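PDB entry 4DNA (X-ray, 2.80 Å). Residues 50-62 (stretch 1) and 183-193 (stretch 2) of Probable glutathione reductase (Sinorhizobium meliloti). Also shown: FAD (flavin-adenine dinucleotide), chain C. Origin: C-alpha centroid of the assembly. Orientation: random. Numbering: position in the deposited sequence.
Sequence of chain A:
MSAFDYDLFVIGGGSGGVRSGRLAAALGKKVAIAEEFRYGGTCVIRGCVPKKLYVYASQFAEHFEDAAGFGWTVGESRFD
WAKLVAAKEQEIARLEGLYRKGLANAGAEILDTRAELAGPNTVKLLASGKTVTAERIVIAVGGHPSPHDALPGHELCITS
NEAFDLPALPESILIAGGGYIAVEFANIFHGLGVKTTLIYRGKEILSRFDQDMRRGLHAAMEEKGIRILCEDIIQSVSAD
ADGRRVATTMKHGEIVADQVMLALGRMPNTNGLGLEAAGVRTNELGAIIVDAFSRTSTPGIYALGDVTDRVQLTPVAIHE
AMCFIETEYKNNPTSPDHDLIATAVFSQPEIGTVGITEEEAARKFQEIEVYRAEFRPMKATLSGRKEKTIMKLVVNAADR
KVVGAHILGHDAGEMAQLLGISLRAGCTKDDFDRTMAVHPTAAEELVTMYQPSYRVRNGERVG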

ATOM      1  N   PRO A  50     -19.914  -2.656  -0.533  1.00 64.75           N
ATOM      2  CA  PRO A  50     -20.084  -4.069  -0.884  1.00 64.89           C
ATOM      3  C   PRO A  50     -19.099  -4.518  -1.955  1.00 64.35           C
ATOM      4  O   PRO A  50     -18.603  -5.647  -1.897  1.00 64.67           O
ATOM      5  CB  PRO A  50     -21.521  -4.154  -1.419  1.00 64.58           C
ATOM      6  CG  PRO A  50     -21.973  -2.751  -1.596  1.00 66.69           C
ATOM      7  CD  PRO A  50     -21.164  -1.896  -0.678  1.00 66.24           C
ATOM      8  N   LYS A  51     -18.802  -3.646  -2.912  1.00 63.52           N
ATOM      9  CA  LYS A  51     -17.936  -4.040  -4.001  1.00 63.11           C
ATOM     10  C   LYS A  51     -16.605  -4.533  -3.460  1.00 62.80           C
ATOM     11  O   LYS A  51     -16.143  -5.621  -3.814  1.00 62.96           O
ATOM     12  CB  LYS A  51     -17.742  -2.898  -4.995  1.00 63.32           C
ATOM     13  CG  LYS A  51     -16.544  -3.080  -5.916  1.00 62.34           C
ATOM     14  CD  LYS A  51     -15.428  -2.096  -5.598  1.00 61.47           C
ATOM     15  CE  LYS A  51     -15.859  -0.706  -6.020  1.00 64.02           C
ATOM     16  NZ  LYS A  51     -14.715   0.224  -6.101  1.00 64.80           N
ATOM     17  N   LYS A  52     -16.008  -3.745  -2.578  1.00 62.52           N
ATOM     18  CA  LYS A  52     -14.665  -4.030  -2.088  1.00 62.50           C
ATOM     19  C   LYS A  52     -14.638  -5.331  -1.280  1.00 63.12           C
ATOM     20  O   LYS A  52     -13.620  -6.034  -1.257  1.00 62.72           O
ATOM     21  CB  LYS A  52     -14.135  -2.832  -1.284  1.00 63.64           C
ATOM     22  CG  LYS A  52     -12.678  -2.904  -0.835  1.00 63.81           C
ATOM     23  CD  LYS A  52     -11.679  -2.746  -1.978  1.00 65.80           C
ATOM     24  CE  LYS A  52     -10.248  -2.685  -1.457  1.00 66.90           C
ATOM     25  NZ  LYS A  52      -9.984  -1.463  -0.648  1.00 66.59           N
ATOM     26  N   LEU A  53     -15.754  -5.660  -0.637  1.00 62.54           N
ATOM     27  CA  LEU A  53     -15.855  -6.908   0.098  1.00 62.92           C
ATOM     28  C   LEU A  53     -15.783  -8.091  -0.860  1.00 62.86           C
ATOM     29  O   LEU A  53     -15.025  -9.045  -0.657  1.00 62.03           O
ATOM     30  CB  LEU A  53     -17.143  -6.939   0.925  1.00 64.25           C
ATOM     31  CG  LEU A  53     -17.271  -5.907   2.069  1.00 66.11           C
ATOM     32  CD1 LEU A  53     -18.529  -6.152   2.891  1.00 65.65           C
ATOM     33  CD2 LEU A  53     -16.063  -5.894   2.997  1.00 65.51           C
ATOM     34  N   TYR A  54     -16.558  -8.004  -1.930  1.00 62.48           N
ATOM     35  CA  TYR A  54     -16.614  -9.055  -2.938  1.00 61.60           C
ATOM     36  C   TYR A  54     -15.258  -9.223  -3.609  1.00 61.34           C
ATOM     37  O   TYR A  54     -14.874 -10.324  -3.990  1.00 61.02           O
ATOM     38  CB  TYR A  54     -17.724  -8.734  -3.944  1.00 60.48           C
ATOM     39  CG  TYR A  54     -19.126  -9.108  -3.447  1.00 60.94           C
ATOM     40  CD1 TYR A  54     -19.469  -9.032  -2.082  1.00 61.59           C
ATOM     41  CD2 TYR A  54     -20.109  -9.529  -4.342  1.00 60.12           C
ATOM     42  CE1 TYR A  54     -20.740  -9.376  -1.635  1.00 61.13           C
ATOM     43  CE2 TYR A  54     -21.376  -9.868  -3.902  1.00 62.02           C
ATOM     44  CZ  TYR A  54     -21.687  -9.796  -2.552  1.00 62.06           C
ATOM     45  OH  TYR A  54     -22.951 -10.144  -2.145  1.00 62.26           O
ATOM     46  N   VAL A  55     -14.526  -8.120  -3.729  1.00 60.87           N
ATOM     47  CA  VAL A  55     -13.158  -8.173  -4.211  1.00 60.06           C
ATOM     48  C   VAL A  55     -12.347  -9.033  -3.256  1.00 60.93           C
ATOM     49  O   VAL A  55     -11.622  -9.929  -3.692  1.00 62.04           O
ATOM     50  CB  VAL A  55     -12.523  -6.779  -4.300  1.00 59.94           C
ATOM     51  CG1 VAL A  55     -11.027  -6.896  -4.475  1.00 60.08           C
ATOM     52  CG2 VAL A  55     -13.137  -5.983  -5.432  1.00 60.66           C
ATOM     53  N   TYR A  56     -12.483  -8.762  -1.957  1.00 60.81           N
ATOM     54  CA  TYR A  56     -11.767  -9.514  -0.947  1.00 61.58           C
ATOM     55  C   TYR A  56     -12.142 -10.991  -1.023  1.00 62.24           C
ATOM     56  O   TYR A  56     -11.259 -11.864  -1.073  1.00 62.49           O
ATOM     57  CB  TYR A  56     -12.056  -8.967   0.453  1.00 62.20           C
ATOM     58  CG  TYR A  56     -11.394  -7.646   0.794  1.00 62.12           C
ATOM     59  CD1 TYR A  56     -10.131  -7.323   0.299  1.00 61.65           C
ATOM     60  CD2 TYR A  56     -12.014  -6.740   1.661  1.00 62.09           C
ATOM     61  CE1 TYR A  56      -9.520  -6.130   0.631  1.00 61.21           C
ATOM     62  CE2 TYR A  56     -11.408  -5.540   2.007  1.00 61.29           C
ATOM     63  CZ  TYR A  56     -10.162  -5.241   1.487  1.00 61.42           C
ATOM     64  OH  TYR A  56      -9.547  -4.047   1.801  1.00 61.14           O
ATOM     65  N   ALA A  57     -13.449 -11.261  -1.047  1.00 62.08           N
ATOM     66  CA  ALA A  57     -13.948 -12.622  -1.196  1.00 61.80           C
ATOM     67  C   ALA A  57     -13.300 -13.305  -2.373  1.00 62.79           C
ATOM     68  O   ALA A  57     -12.941 -14.459  -2.275  1.00 64.61           O
ATOM     69  CB  ALA A  57     -15.449 -12.634  -1.376  1.00 61.11           C
ATOM     70  N   SER A  58     -13.140 -12.589  -3.479  1.00 61.73           N
ATOM     71  CA  SER A  58     -12.596 -13.183  -4.686  1.00 62.02           C
ATOM     72  C   SER A  58     -11.094 -13.394  -4.623  1.00 63.22           C
ATOM     73  O   SER A  58     -10.583 -14.270  -5.310  1.00 64.69           O
ATOM     74  CB  SER A  58     -12.969 -12.368  -5.924  1.00 62.51           C
ATOM     75  OG  SER A  58     -12.514 -11.037  -5.809  1.00 61.66           O
ATOM     76  N   GLN A  59     -10.395 -12.608  -3.807  1.00 61.97           N
ATOM     77  CA  GLN A  59      -8.931 -12.685  -3.717  1.00 62.67           C
ATOM     78  C   GLN A  59      -8.418 -13.951  -3.021  1.00 65.24           C
ATOM     79  O   GLN A  59      -7.306 -14.397  -3.276  1.00 66.88           O
ATOM     80  CB  GLN A  59      -8.348 -11.431  -3.053  1.00 64.83           C
ATOM     81  CG  GLN A  59      -8.257 -10.229  -3.989  1.00 64.04           C
ATOM     82  CD  GLN A  59      -8.127  -8.844  -3.310  1.00 64.26           C
ATOM     83  OE1 GLN A  59      -8.220  -8.694  -2.083  1.00 66.40           O
ATOM     84  NE2 GLN A  59      -7.912  -7.818  -4.135  1.00 62.42           N
ATOM     85  N   PHE A  60      -9.223 -14.548  -2.157  1.00 65.32           N
ATOM     86  CA  PHE A  60      -8.760 -15.727  -1.431  1.00 67.23           C
ATOM     87  C   PHE A  60      -8.444 -16.900  -2.346  1.00 69.23           C
ATOM     88  O   PHE A  60      -7.590 -17.734  -2.017  1.00 71.05           O
ATOM     89  CB  PHE A  60      -9.761 -16.161  -0.374  1.00 67.07           C
ATOM     90  CG  PHE A  60      -9.926 -15.178   0.744  1.00 67.17           C
ATOM     91  CD1 PHE A  60      -9.057 -15.196   1.841  1.00 66.65           C
ATOM     92  CD2 PHE A  60     -10.974 -14.248   0.724  1.00 65.76           C
ATOM     93  CE1 PHE A  60      -9.221 -14.298   2.892  1.00 65.90           C
ATOM     94  CE2 PHE A  60     -11.140 -13.355   1.777  1.00 65.27           C
ATOM     95  CZ  PHE A  60     -10.256 -13.377   2.855  1.00 65.77           C
ATOM     96  N   ALA A  61      -9.138 -16.972  -3.482  1.00 68.41           N
ATOM     97  CA  ALA A  61      -8.929 -18.049  -4.451  1.00 70.03           C
ATOM     98  C   ALA A  61      -7.446 -18.129  -4.805  1.00 71.28           C
ATOM     99  O   ALA A  61      -6.826 -19.194  -4.748  1.00 72.30           O
ATOM    100  CB  ALA A  61      -9.762 -17.794  -5.694  1.00 69.31           C
ATOM    101  N   GLU A  62      -6.882 -16.971  -5.128  1.00 69.77           N
ATOM    102  CA  GLU A  62      -5.483 -16.874  -5.472  1.00 71.56           C
ATOM    103  C   GLU A  62      -4.585 -17.149  -4.271  1.00 72.13           C
ATOM    104  O   GLU A  62      -3.501 -17.711  -4.424  1.00 74.44           O
ATOM    105  CB  GLU A  62      -5.187 -15.510  -6.089  1.00 74.15           C
ATOM    106  CG  GLU A  62      -5.660 -15.401  -7.534  1.00 76.15           C
ATOM    107  CD  GLU A  62      -5.067 -14.218  -8.279  1.00 77.01           C
ATOM    108  OE1 GLU A  62      -4.313 -13.441  -7.657  1.00 75.79           O
ATOM    109  OE2 GLU A  62      -5.349 -14.074  -9.495  1.00 80.58           O
ATOM    110  N   VAL A 183     -15.068  -4.100 -15.323  1.00 60.90           N
ATOM    111  CA  VAL A 183     -13.847  -4.845 -15.062  1.00 59.38           C
ATOM    112  C   VAL A 183     -13.748  -5.374 -13.632  1.00 60.93           C
ATOM    113  O   VAL A 183     -13.226  -6.467 -13.423  1.00 61.89           O
ATOM    114  CB  VAL A 183     -12.570  -4.118 -15.517  1.00 60.59           C
ATOM    115  CG1 VAL A 183     -12.652  -3.828 -17.012  1.00 61.73           C
ATOM    116  CG2 VAL A 183     -12.355  -2.838 -14.747  1.00 61.88           C
ATOM    117  N   GLU A 184     -14.270  -4.619 -12.663  1.00 60.90           N
ATOM    118  CA  GLU A 184     -14.323  -5.065 -11.273  1.00 60.11           C
ATOM    119  C   GLU A 184     -15.168  -6.330 -11.124  1.00 60.81           C
ATOM    120  O   GLU A 184     -14.688  -7.361 -10.652  1.00 61.50           O
ATOM    121  CB  GLU A 184     -14.865  -3.958 -10.382  1.00 61.56           C
ATOM    122  CG  GLU A 184     -13.925  -2.768 -10.210  1.00 63.12           C
ATOM    123  CD  GLU A 184     -14.436  -1.720  -9.222  1.00 64.68           C
ATOM    124  OE1 GLU A 184     -15.687  -1.569  -9.048  1.00 62.77           O
ATOM    125  OE2 GLU A 184     -13.567  -1.042  -8.625  1.00 64.70           O
ATOM    126  N   PHE A 185     -16.419  -6.260 -11.549  1.00 61.06           N
ATOM    127  CA  PHE A 185     -17.291  -7.413 -11.470  1.00 61.50           C
ATOM    128  C   PHE A 185     -16.743  -8.645 -12.176  1.00 62.63           C
ATOM    129  O   PHE A 185     -16.737  -9.729 -11.604  1.00 62.72           O
ATOM    130  CB  PHE A 185     -18.686  -7.062 -11.962  1.00 61.90           C
ATOM    131  CG  PHE A 185     -19.552  -6.515 -10.886  1.00 62.10           C
ATOM    132  CD1 PHE A 185     -20.111  -7.362  -9.937  1.00 62.58           C
ATOM    133  CD2 PHE A 185     -19.769  -5.155 -10.774  1.00 61.85           C
ATOM    134  CE1 PHE A 185     -20.894  -6.869  -8.910  1.00 62.84           C
ATOM    135  CE2 PHE A 185     -20.557  -4.654  -9.746  1.00 61.68           C
ATOM    136  CZ  PHE A 185     -21.128  -5.513  -8.820  1.00 62.02           C
ATOM    137  N   ALA A 186     -16.262  -8.468 -13.402  1.00 62.60           N
ATOM    138  CA  ALA A 186     -15.661  -9.559 -14.148  1.00 63.17           C
ATOM    139  C   ALA A 186     -14.581 -10.216 -13.329  1.00 63.43           C
ATOM    140  O   ALA A 186     -14.485 -11.440 -13.278  1.00 65.54           O
ATOM    141  CB  ALA A 186     -15.095  -9.066 -15.457  1.00 64.06           C
ATOM    142  N   ASN A 187     -13.764  -9.403 -12.678  1.00 62.73           N
ATOM    143  CA  ASN A 187     -12.749  -9.950 -11.791  1.00 64.40           C
ATOM    144  C   ASN A 187     -13.335 -10.607 -10.540  1.00 63.35           C
ATOM    145  O   ASN A 187     -12.849 -11.659 -10.120  1.00 62.78           O
ATOM    146  CB  ASN A 187     -11.709  -8.896 -11.447  1.00 61.14           C
ATOM    147  CG  ASN A 187     -10.702  -8.727 -12.556  1.00 63.94           C
ATOM    148  OD1 ASN A 187      -9.759  -9.507 -12.667  1.00 67.90           O
ATOM    149  ND2 ASN A 187     -10.899  -7.720 -13.396  1.00 63.18           N
ATOM    150  N   ILE A 188     -14.372 -10.003  -9.962  1.00 61.48           N
ATOM    151  CA  ILE A 188     -14.999 -10.586  -8.787  1.00 61.94           C
ATOM    152  C   ILE A 188     -15.533 -11.971  -9.165  1.00 63.13           C
ATOM    153  O   ILE A 188     -15.135 -12.981  -8.582  1.00 63.18           O
ATOM    154  CB  ILE A 188     -16.094  -9.671  -8.174  1.00 61.33           C
ATOM    155  CG1 ILE A 188     -15.454  -8.496  -7.427  1.00 59.82           C
ATOM    156  CG2 ILE A 188     -16.955 -10.437  -7.184  1.00 61.31           C
ATOM    157  CD1 ILE A 188     -16.344  -7.286  -7.306  1.00 58.66           C
ATOM    158  N   PHE A 189     -16.393 -12.026 -10.174  1.00 63.14           N
ATOM    159  CA  PHE A 189     -16.987 -13.291 -10.571  1.00 64.12           C
ATOM    160  C   PHE A 189     -15.951 -14.326 -10.970  1.00 65.06           C
ATOM    161  O   PHE A 189     -16.058 -15.481 -10.562  1.00 66.05           O
ATOM    162  CB  PHE A 189     -18.052 -13.108 -11.658  1.00 64.01           C
ATOM    163  CG  PHE A 189     -19.323 -12.503 -11.143  1.00 64.12           C
ATOM    164  CD1 PHE A 189     -19.958 -13.035 -10.019  1.00 65.23           C
ATOM    165  CD2 PHE A 189     -19.883 -11.395 -11.758  1.00 63.98           C
ATOM    166  CE1 PHE A 189     -21.125 -12.480  -9.521  1.00 64.11           C
ATOM    167  CE2 PHE A 189     -21.055 -10.839 -11.271  1.00 64.36           C
ATOM    168  CZ  PHE A 189     -21.676 -11.378 -10.148  1.00 64.13           C
ATOM    169  N   HIS A 190     -14.945 -13.919 -11.740  1.00 64.54           N
ATOM    170  CA  HIS A 190     -13.910 -14.863 -12.161  1.00 66.06           C
ATOM    171  C   HIS A 190     -13.234 -15.477 -10.982  1.00 66.19           C
ATOM    172  O   HIS A 190     -13.125 -16.695 -10.901  1.00 67.03           O
ATOM    173  CB  HIS A 190     -12.864 -14.238 -13.077  1.00 66.86           C
ATOM    174  CG  HIS A 190     -11.787 -15.212 -13.491  1.00 68.18           C
ATOM    175  ND1 HIS A 190     -11.914 -16.023 -14.563  1.00 70.61           N
ATOM    176  CD2 HIS A 190     -10.554 -15.517 -12.913  1.00 67.14           C
ATOM    177  CE1 HIS A 190     -10.821 -16.793 -14.676  1.00 70.30           C
ATOM    178  NE2 HIS A 190      -9.988 -16.486 -13.667  1.00 69.10           N
ATOM    179  N   GLY A 191     -12.782 -14.626 -10.060  1.00 65.56           N
ATOM    180  CA  GLY A 191     -12.153 -15.050  -8.816  1.00 65.53           C
ATOM    181  C   GLY A 191     -12.986 -16.090  -8.098  1.00 66.23           C
ATOM    182  O   GLY A 191     -12.444 -17.022  -7.494  1.00 67.81           O
ATOM    183  N   LEU A 192     -14.306 -15.946  -8.190  1.00 65.52           N
ATOM    184  CA  LEU A 192     -15.225 -16.869  -7.536  1.00 66.13           C
ATOM    185  C   LEU A 192     -15.579 -18.136  -8.355  1.00 67.20           C
ATOM    186  O   LEU A 192     -16.381 -18.964  -7.913  1.00 67.28           O
ATOM    187  CB  LEU A 192     -16.468 -16.111  -7.062  1.00 64.32           C
ATOM    188  CG  LEU A 192     -16.236 -14.936  -6.102  1.00 62.47           C
ATOM    189  CD1 LEU A 192     -17.531 -14.195  -5.842  1.00 62.31           C
ATOM    190  CD2 LEU A 192     -15.613 -15.353  -4.786  1.00 61.98           C
ATOM    191  N   GLY A 193     -14.964 -18.296  -9.526  1.00 67.43           N
ATOM    192  CA  GLY A 193     -15.104 -19.513 -10.329  1.00 67.40           C
ATOM    193  C   GLY A 193     -16.201 -19.469 -11.378  1.00 68.22           C
ATOM    194  O   GLY A 193     -16.504 -20.488 -12.001  1.00 69.24           O
TER
HETATM  195  PA  FAD C 500     -26.145   8.244  -3.892  1.00 71.98           P
HETATM  196  O1A FAD C 500     -26.348   7.703  -5.296  1.00 70.48           O
HETATM  197  O2A FAD C 500     -25.096   7.690  -2.952  1.00 72.80           O
HETATM  198  O5B FAD C 500     -27.543   8.180  -3.105  1.00 72.78           O
HETATM  199  C5B FAD C 500     -28.575   9.162  -3.265  1.00 72.43           C
HETATM  200  C4B FAD C 500     -29.809   8.577  -2.598  1.00 72.55           C
HETATM  201  O4B FAD C 500     -31.003   9.287  -2.920  1.00 71.01           O
HETATM  202  C3B FAD C 500     -30.009   7.144  -3.054  1.00 72.84           C
HETATM  203  O3B FAD C 500     -29.984   6.293  -1.899  1.00 71.60           O
HETATM  204  C2B FAD C 500     -31.345   7.155  -3.772  1.00 72.62           C
HETATM  205  O2B FAD C 500     -32.060   5.936  -3.566  1.00 72.55           O
HETATM  206  C1B FAD C 500     -32.058   8.351  -3.159  1.00 73.72           C
HETATM  207  N9A FAD C 500     -33.051   8.993  -4.052  1.00 74.97           N
HETATM  208  C8A FAD C 500     -32.962   9.045  -5.394  1.00 75.00           C
HETATM  209  N7A FAD C 500     -33.995   9.722  -5.950  1.00 76.00           N
HETATM  210  C5A FAD C 500     -34.767  10.124  -4.934  1.00 76.74           C
HETATM  211  C6A FAD C 500     -36.019  10.894  -4.847  1.00 78.41           C
HETATM  212  N6A FAD C 500     -36.588  11.315  -6.004  1.00 79.46           N
HETATM  213  N1A FAD C 500     -36.535  11.128  -3.612  1.00 78.97           N
HETATM  214  C2A FAD C 500     -35.923  10.667  -2.493  1.00 78.08           C
HETATM  215  N3A FAD C 500     -34.772   9.955  -2.506  1.00 77.06           N
HETATM  216  C4A FAD C 500     -34.153   9.654  -3.681  1.00 76.58           C
HETATM  217  N1  FAD C 500     -17.047   5.612  -5.748  1.00 64.60           N
HETATM  218  C2  FAD C 500     -15.813   5.642  -5.195  1.00 64.16           C
HETATM  219  O2  FAD C 500     -15.340   6.737  -4.817  1.00 64.41           O
HETATM  220  N3  FAD C 500     -15.079   4.525  -5.043  1.00 64.02           N
HETATM  221  C4  FAD C 500     -15.509   3.305  -5.426  1.00 64.26           C
HETATM  222  O4  FAD C 500     -14.793   2.289  -5.253  1.00 64.22           O
HETATM  223  C4X FAD C 500     -16.852   3.197  -6.049  1.00 64.55           C
HETATM  224  N5  FAD C 500     -17.359   2.013  -6.456  1.00 64.58           N
HETATM  225  C5X FAD C 500     -18.598   1.958  -7.015  1.00 65.29           C
HETATM  226  C6  FAD C 500     -19.121   0.735  -7.436  1.00 65.50           C
HETATM  227  C7  FAD C 500     -20.391   0.670  -8.021  1.00 65.90           C
HETATM  228  C7M FAD C 500     -20.913  -0.676  -8.457  1.00 66.33           C
HETATM  229  C8  FAD C 500     -21.207   1.915  -8.183  1.00 66.03           C
HETATM  230  C8M FAD C 500     -22.585   1.906  -8.790  1.00 66.53           C
HETATM  231  C9  FAD C 500     -20.688   3.133  -7.766  1.00 66.02           C
HETATM  232  C9A FAD C 500     -19.419   3.202  -7.194  1.00 65.10           C
HETATM  233  N10 FAD C 500     -18.905   4.445  -6.772  1.00 65.06           N
HETATM  234  C10 FAD C 500     -17.614   4.466  -6.192  1.00 64.81           C
HETATM  235  C1' FAD C 500     -19.709   5.668  -6.953  1.00 65.65           C
HETATM  236  C2' FAD C 500     -20.388   6.143  -5.677  1.00 67.39           C
HETATM  237  O2' FAD C 500     -21.183   5.083  -5.136  1.00 66.91           O
HETATM  238  C3' FAD C 500     -21.232   7.389  -5.951  1.00 69.69           C
HETATM  239  O3' FAD C 500     -20.422   8.324  -6.673  1.00 68.86           O
HETATM  240  C4' FAD C 500     -21.752   8.057  -4.677  1.00 68.81           C
HETATM  241  O4' FAD C 500     -22.689   7.188  -4.030  1.00 70.33           O
HETATM  242  C5' FAD C 500     -22.428   9.381  -4.989  1.00 70.03           C
HETATM  243  O5' FAD C 500     -23.475   9.591  -4.044  1.00 71.78           O
HETATM  244  P   FAD C 500     -24.656  10.679  -4.235  1.00 71.47           P
HETATM  245  O1P FAD C 500     -24.571  11.707  -3.123  1.00 71.86           O
HETATM  246  O2P FAD C 500     -24.713  11.127  -5.676  1.00 71.28           O
HETATM  247  O3P FAD C 500     -25.999   9.847  -3.944  1.00 72.18           O

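Two helices of one chain, 50-62 and 183-191, pack with their axes 8.1 Å apart at closest approach and their N-to-C directions 43° apart, burying 475 Å² between them. Apolar packing centers on I188, a knob whose side chain sits among K51, Y54, V55 and S58. Its CG2 lies 3.7 Å from Y54 CB and its CD1 3.9 Å from V55 CG2; the branched side chain, with chi1 m and chi2 t, thus meets both neighbors, and the aliphatic part of K51 is close as well, K51 CG lying 4.4 Å from I188 CD1. L192, just past the helix, extends the apolar contact: its CD2 lies 3.7 Å from S58 CA and 4.4 Å from A57 CB, so its end comes nearer although its CA-to-CB bond points sideways.

Small residues allow the closest backbone approach, where S58 CA and G191 CA are 4.6 Å apart. A CB on G191 would point toward stretch 1 and fall 2.7 Å from S58 CB, a clash, so glycine suits this place. Nearby, the short side chains rest against backbone carbonyls: S58 CB is 3.5 Å from I188 O, and A61 CB is 3.3 Å from G191 O. Beyond L192, G193 has positive phi and closes the helix in a Schellman motif, its N bonded to H190 O at 2.8 Å.

The polar link is a buried salt bridge. K51 and E184 both direct CA-to-CB toward the opposite stretch, and K51 NZ donates a hydrogen bond to E184 OE2 at 3.0 Å, pairing opposite charges in the interior. The position of NZ is less certain, because the model places it too close to the FAD. Within stretch 2, N187 ND2 turns back to V183 O at 2.6 Å, a hydrogen bond to its own helix.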